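Local coordinates for protein Isomerase/lactonizing enzyme (Agrobacterium fabrum str. C58, PDB 2NQL) that belongs to the mandelate racemase / muconate lactonizing enzyme family within the enolase superfamily and carries a sodium ion in its barrel domain, at residues 164-167 / 168-172; 173-177 / 178-182. All coordinates share one frame; numbering follows the deposited sequence. Where two conformers were deposited one is given.

Interaction 1: residues 164-167 / 168-172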
loop_
_atom_site.group_PDB
_atom_site.type_symbol
_atom_site.label_atom_id
_atom_site.label_comp_id
_atom_site.label_asym_id
_atom_site.label_seq_id
_atom_site.Cartn_x
_atom_site.Cartn_y
_atom_site.Cartn_z
ATOM N N THR A 164 -17.703 31.870 2.498
ATOM C CA THR A 164 -19.133 31.861 2.795
ATOM C C THR A 164 -19.885 31.051 1.754
ATOM O O THR A 164 -19.438 30.925 0.603
ATOM C CB THR A 164 -19.750 33.283 2.888
ATOM O OG1 THR A 164 -19.823 33.866 1.574
ATOM C CG2 THR A 164 -18.925 34.192 3.830
ATOM N N LEU A 165 -21.036 30.516 2.152
ATOM C CA LEU A 165 -21.930 29.834 1.201
ATOM C C LEU A 165 -22.278 30.731 0.012
ATOM O O LEU A 165 -22.237 30.281 -1.145
ATOM C CB LEU A 165 -23.194 29.332 1.906
ATOM C CG LEU A 165 -24.306 28.717 1.053
ATOM C CD1 LEU A 165 -24.670 27.330 1.531
ATOM C CD2 LEU A 165 -25.530 29.626 1.096
ATOM N N LYS A 166 -22.610 31.994 0.299
ATOM C CA LYS A 166 -22.948 32.937 -0.762
ATOM C C LYS A 166 -21.816 33.106 -1.772
ATOM O O LYS A 166 -22.065 33.057 -2.983
ATOM C CB LYS A 166 -23.371 34.294 -0.203
ATOM C CG LYS A 166 -24.536 34.916 -0.962
ATOM C CD LYS A 166 -24.093 35.763 -2.152
ATOM C CE LYS A 166 -23.665 37.152 -1.717
ATOM N NZ LYS A 166 -22.939 37.877 -2.796
ATOM N N ALA A 167 -20.585 33.288 -1.288
ATOM C CA ALA A 167 -19.443 33.556 -2.187
ATOM C C ALA A 167 -19.046 32.309 -2.973
ATOM O O ALA A 167 -18.613 32.410 -4.132
ATOM C CB ALA A 167 -18.241 34.140 -1.414
ATOM N N ARG A 168 -19.244 31.136 -2.368
ATOM C CA ARG A 168 -19.071 29.877 -3.096
ATOM C C ARG A 168 -19.988 29.723 -4.295
ATOM O O ARG A 168 -19.556 29.243 -5.342
ATOM C CB ARG A 168 -19.146 28.656 -2.183
ATOM C CG ARG A 168 -17.923 28.574 -1.255
ATOM C CD ARG A 168 -17.799 27.229 -0.568
ATOM N NE ARG A 168 -18.941 26.956 0.313
ATOM C CZ ARG A 168 -19.105 27.448 1.544
ATOM N NH1 ARG A 168 -18.200 28.257 2.088
ATOM N NH2 ARG A 168 -20.188 27.119 2.242
ATOM N N GLY A 169 -21.248 30.128 -4.142
ATOM C CA GLY A 169 -22.189 30.103 -5.258
ATOM C C GLY A 169 -21.852 31.134 -6.316
ATOM O O GLY A 169 -21.990 30.879 -7.512
ATOM N N GLU A 170 -21.380 32.294 -5.872
ATOM C CA GLU A 170 -20.976 33.336 -6.809
ATOM C C GLU A 170 -19.761 32.916 -7.618
ATOM O O GLU A 170 -19.675 33.209 -8.813
ATOM C CB GLU A 170 -20.743 34.656 -6.082
ATOM C CG GLU A 170 -22.023 35.208 -5.447
ATOM C CD GLU A 170 -22.968 35.903 -6.425
ATOM O OE1 GLU A 170 -22.637 36.051 -7.627
ATOM O OE2 GLU A 170 -24.051 36.329 -5.975
ATOM N N LEU A 171 -18.837 32.212 -6.971
ATOM C CA LEU A 171 -17.728 31.599 -7.673
ATOM C C LEU A 171 -18.169 30.536 -8.683
ATOM O O LEU A 171 -17.631 30.470 -9.793
ATOM C CB LEU A 171 -16.702 31.066 -6.673
ATOM C CG LEU A 171 -15.272 30.862 -7.167
ATOM C CD1 LEU A 171 -14.673 32.143 -7.771
ATOM C CD2 LEU A 171 -14.439 30.401 -5.990
ATOM N N ALA A 172 -19.163 29.722 -8.320
ATOM C CA ALA A 172 -19.669 28.691 -9.224
ATOM C C ALA A 172 -20.334 29.352 -10.427
ATOM O O ALA A 172 -20.159 28.912 -11.570
ATOM C CB ALA A 172 -20.669 27.738 -8.489
#

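Interaction 2: residues 173-177 / 178-182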
loop_
_atom_site.group_PDB
_atom_site.type_symbol
_atom_site.label_atom_id
_atom_site.label_comp_id
_atom_site.label_asym_id
_atom_site.label_seq_id
_atom_site.Cartn_x
_atom_site.Cartn_y
_atom_site.Cartn_z
ATOM N N LYS A 173 -21.074 30.428 -10.170
ATOM C CA LYS A 173 -21.779 31.125 -11.244
ATOM C C LYS A 173 -20.789 31.771 -12.198
ATOM O O LYS A 173 -21.019 31.786 -13.415
ATOM C CB LYS A 173 -22.720 32.186 -10.660
ATOM C CG LYS A 173 -23.721 32.781 -11.670
ATOM C CD LYS A 173 -24.542 33.896 -10.991
ATOM C CE LYS A 173 -25.356 34.702 -12.000
ATOM N NZ LYS A 173 -26.419 33.871 -12.641
ATOM N N TYR A 174 -19.704 32.320 -11.639
ATOM C CA TYR A 174 -18.618 32.871 -12.441
ATOM C C TYR A 174 -18.075 31.830 -13.427
ATOM O O TYR A 174 -17.892 32.119 -14.630
ATOM C CB TYR A 174 -17.495 33.389 -11.529
ATOM C CG TYR A 174 -16.262 33.817 -12.288
ATOM C CD1 TYR A 174 -16.212 35.058 -12.932
ATOM C CD2 TYR A 174 -15.165 32.962 -12.406
ATOM C CE1 TYR A 174 -15.072 35.444 -13.658
ATOM C CE2 TYR A 174 -14.037 33.334 -13.123
ATOM C CZ TYR A 174 -14.003 34.560 -13.747
ATOM O OH TYR A 174 -12.890 34.898 -14.437
ATOM N N TRP A 175 -17.817 30.625 -12.915
ATOM C CA TRP A 175 -17.370 29.518 -13.758
ATOM C C TRP A 175 -18.411 29.037 -14.766
ATOM O O TRP A 175 -18.054 28.709 -15.900
ATOM C CB TRP A 175 -16.754 28.372 -12.913
ATOM C CG TRP A 175 -15.379 28.787 -12.450
ATOM C CD1 TRP A 175 -15.034 29.302 -11.221
ATOM C CD2 TRP A 175 -14.193 28.838 -13.250
ATOM N NE1 TRP A 175 -13.703 29.637 -11.208
ATOM C CE2 TRP A 175 -13.162 29.369 -12.437
ATOM C CE3 TRP A 175 -13.893 28.463 -14.571
ATOM C CZ2 TRP A 175 -11.849 29.545 -12.904
ATOM C CZ3 TRP A 175 -12.579 28.645 -15.040
ATOM C CH2 TRP A 175 -11.580 29.173 -14.204
ATOM N N GLN A 176 -19.686 29.035 -14.368
ATOM C CA GLN A 176 -20.785 28.747 -15.293
ATOM C C GLN A 176 -20.784 29.725 -16.476
ATOM O O GLN A 176 -20.956 29.310 -17.628
ATOM C CB GLN A 176 -22.142 28.777 -14.576
ATOM C CG GLN A 176 -23.301 28.214 -15.406
ATOM C CD GLN A 176 -24.631 28.302 -14.688
ATOM O OE1 GLN A 176 -25.000 29.359 -14.174
ATOM N NE2 GLN A 176 -25.363 27.188 -14.651
ATOM N N ASP A 177 -20.568 31.007 -16.184
ATOM C CA ASP A 177 -20.535 32.075 -17.202
ATOM C C ASP A 177 -19.335 31.920 -18.146
ATOM O O ASP A 177 -19.327 32.454 -19.261
ATOM C CB ASP A 177 -20.467 33.454 -16.535
ATOM C CG ASP A 177 -21.771 33.866 -15.893
ATOM O OD1 ASP A 177 -22.815 33.217 -16.148
ATOM O OD2 ASP A 177 -21.753 34.843 -15.109
ATOM N N ARG A 178 -18.320 31.183 -17.694
ATOM C CA ARG A 178 -17.196 30.810 -18.539
ATOM C C ARG A 178 -17.443 29.539 -19.369
ATOM O O ARG A 178 -16.546 29.083 -20.076
ATOM C CB ARG A 178 -15.924 30.644 -17.687
ATOM C CG ARG A 178 -15.417 31.925 -17.031
ATOM C CD ARG A 178 -14.129 31.678 -16.254
ATOM N NE ARG A 178 -13.006 31.378 -17.151
ATOM C CZ ARG A 178 -12.112 32.276 -17.549
ATOM N NH1 ARG A 178 -12.191 33.539 -17.130
ATOM N NH2 ARG A 178 -11.141 31.915 -18.377
ATOM N N GLY A 179 -18.634 28.954 -19.287
ATOM C CA GLY A 179 -19.008 27.853 -20.187
ATOM C C GLY A 179 -18.909 26.460 -19.570
ATOM O O GLY A 179 -19.017 25.445 -20.259
ATOM N N PHE A 180 -18.715 26.406 -18.259
ATOM C CA PHE A 180 -18.745 25.145 -17.537
ATOM C C PHE A 180 -20.178 24.851 -17.129
ATOM O O PHE A 180 -20.927 25.761 -16.773
ATOM C CB PHE A 180 -17.775 25.195 -16.339
ATOM C CG PHE A 180 -16.321 25.253 -16.756
ATOM C CD1 PHE A 180 -15.519 24.095 -16.730
ATOM C CD2 PHE A 180 -15.752 26.448 -17.185
ATOM C CE1 PHE A 180 -14.182 24.148 -17.126
ATOM C CE2 PHE A 180 -14.419 26.519 -17.601
ATOM C CZ PHE A 180 -13.631 25.365 -17.578
ATOM N N ASN A 181 -20.563 23.589 -17.230
ATOM C CA ASN A 181 -21.918 23.151 -16.940
ATOM C C ASN A 181 -21.972 22.102 -15.835
ATOM O O ASN A 181 -23.051 21.655 -15.434
ATOM C CB ASN A 181 -22.567 22.600 -18.214
ATOM C CG ASN A 181 -22.745 23.660 -19.286
ATOM O OD1 ASN A 181 -22.281 23.498 -20.418
ATOM N ND2 ASN A 181 -23.421 24.749 -18.937
ATOM N N ALA A 182 -20.798 21.701 -15.356
ATOM C CA ALA A 182 -20.691 20.641 -14.375
ATOM C C ALA A 182 -19.740 21.053 -13.246
ATOM O O ALA A 182 -18.722 21.718 -13.485
ATOM C CB ALA A 182 -20.273 19.333 -15.055
HETATM O O HOH W 1 -24.865 24.724 -16.559
HETATM O O HOH W 2 -22.458 27.388 -18.826
#

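Interaction 1: residues 164-167 / 168-172
Arg168 folds back over the start of its own helix, laying one face of its guanidinium on the backbone of Thr164 and Leu165. NH2 comes within 3.4 Å of Leu165 CA, and NH1 sits 3.3 Å from Thr164 C. The bend at chi3 (-63°) folds the group over this first turn, where NH1 bonds to Glu162 O and NH2 forms a salt bridge with Glu197 of helix 194-205. Beneath it, Arg168 N donates to Thr164 O at 3.0 Å, the first of a run of i+4 bonds that continues down the helix.

Thr164 is the N-cap: its OG1 accepts from Ala167 N at 3.0 Å, nearly straight at 158°. Ala167 is bonded at both ends, its O accepting from Leu171 N at 2.9 Å, while its methyl touches Glu162 in the preceding loop. On the solvent side, Lys166 and Glu170 pair one turn apart; both chains are bent at chi2, and NZ stands a long 3.7 Å from OE2. The chemistry is thus uneven: the exposed ion pair is probably a weak tie, whereas the buried arginine, gripped by a carboxylate and a carbonyl, joins the helix start to the preceding loop and helix 194-205.

Interaction 2: residues 173-177 / 178-182
The last turn of helix 165-177 and the chain leaving it meet through a fan of backbone bonds. Trp175 O receives two weak ones, from Arg178 N and from Phe180 N, the latter at 3.4 Å, while Gly179 N donates to Gln176 O at 2.9 Å from well above the carbonyl plane. Gly179 has a positive phi of 101°, and the pair Phe180 N to Trp175 O (6→1) and Gly179 N to Gln176 O (5→2) makes this a Schellman motif. Gln176 CA adds a CA-H...O contact to Phe180 O, and a water donates to both Gln176 O and Phe180 O, tying the two carbonyls together.

Trp175 is the buried centre of the side-chain packing. Arg178 CD lies over one face of its six-membered ring, a CH-pi contact 3.9 Å from the centroid. The same CD also meets Tyr174, 3.5 Å from its CE2, the two side chains running side by side. The bend at chi3 swings NE away toward Trp175 CZ3, and the rotation at chi4 (97°) brings NH1 back to Tyr174 OH in a weak bond of 3.1 Å, the hydroxyl meeting the guanidinium near its plane. The turn belongs to a beta-alpha-beta unit of the barrel domain: helix 165-177 follows strand 152-158, and the chain now heads into the parallel strand 182-186. Phe180 is tucked into that junction. The edge of Trp175 points at its face in an offset edge-to-face pair, planes 81° apart, with Trp175 CE3 3.6 Å from Phe180 CE2. Both rings rest on Val157 of strand 152-158, and Phe180 also meets the ring of Phe342, nearly parallel to it. On another side of the turn Gln176 extends beyond CG to put NE2 on Leu205 O, and a second water, 3.2 Å from NE2, also accepts from ND2 in one of two Asn181 conformers.

Interactions 1 and 2 follow one another along helix 165-177, the first at its N-terminal end and the second at its C-terminal end, with centres about 13 Å apart. They adjoin in sequence but do not otherwise touch. Each deals with a helix end, 164-167 / 168-172 with a side-chain cap and 173-177 / 178-182 with a Schellman motif at Gly179. Both also reach helix 194-205, the first through Glu197 and the second through Leu205. Neither includes Glu240 or Glu266, which bind the sodium ion; interaction 2 instead leads into strand 182-186, in the run of parallel-paired barrel strands that includes 239-240, on which Glu240 lies.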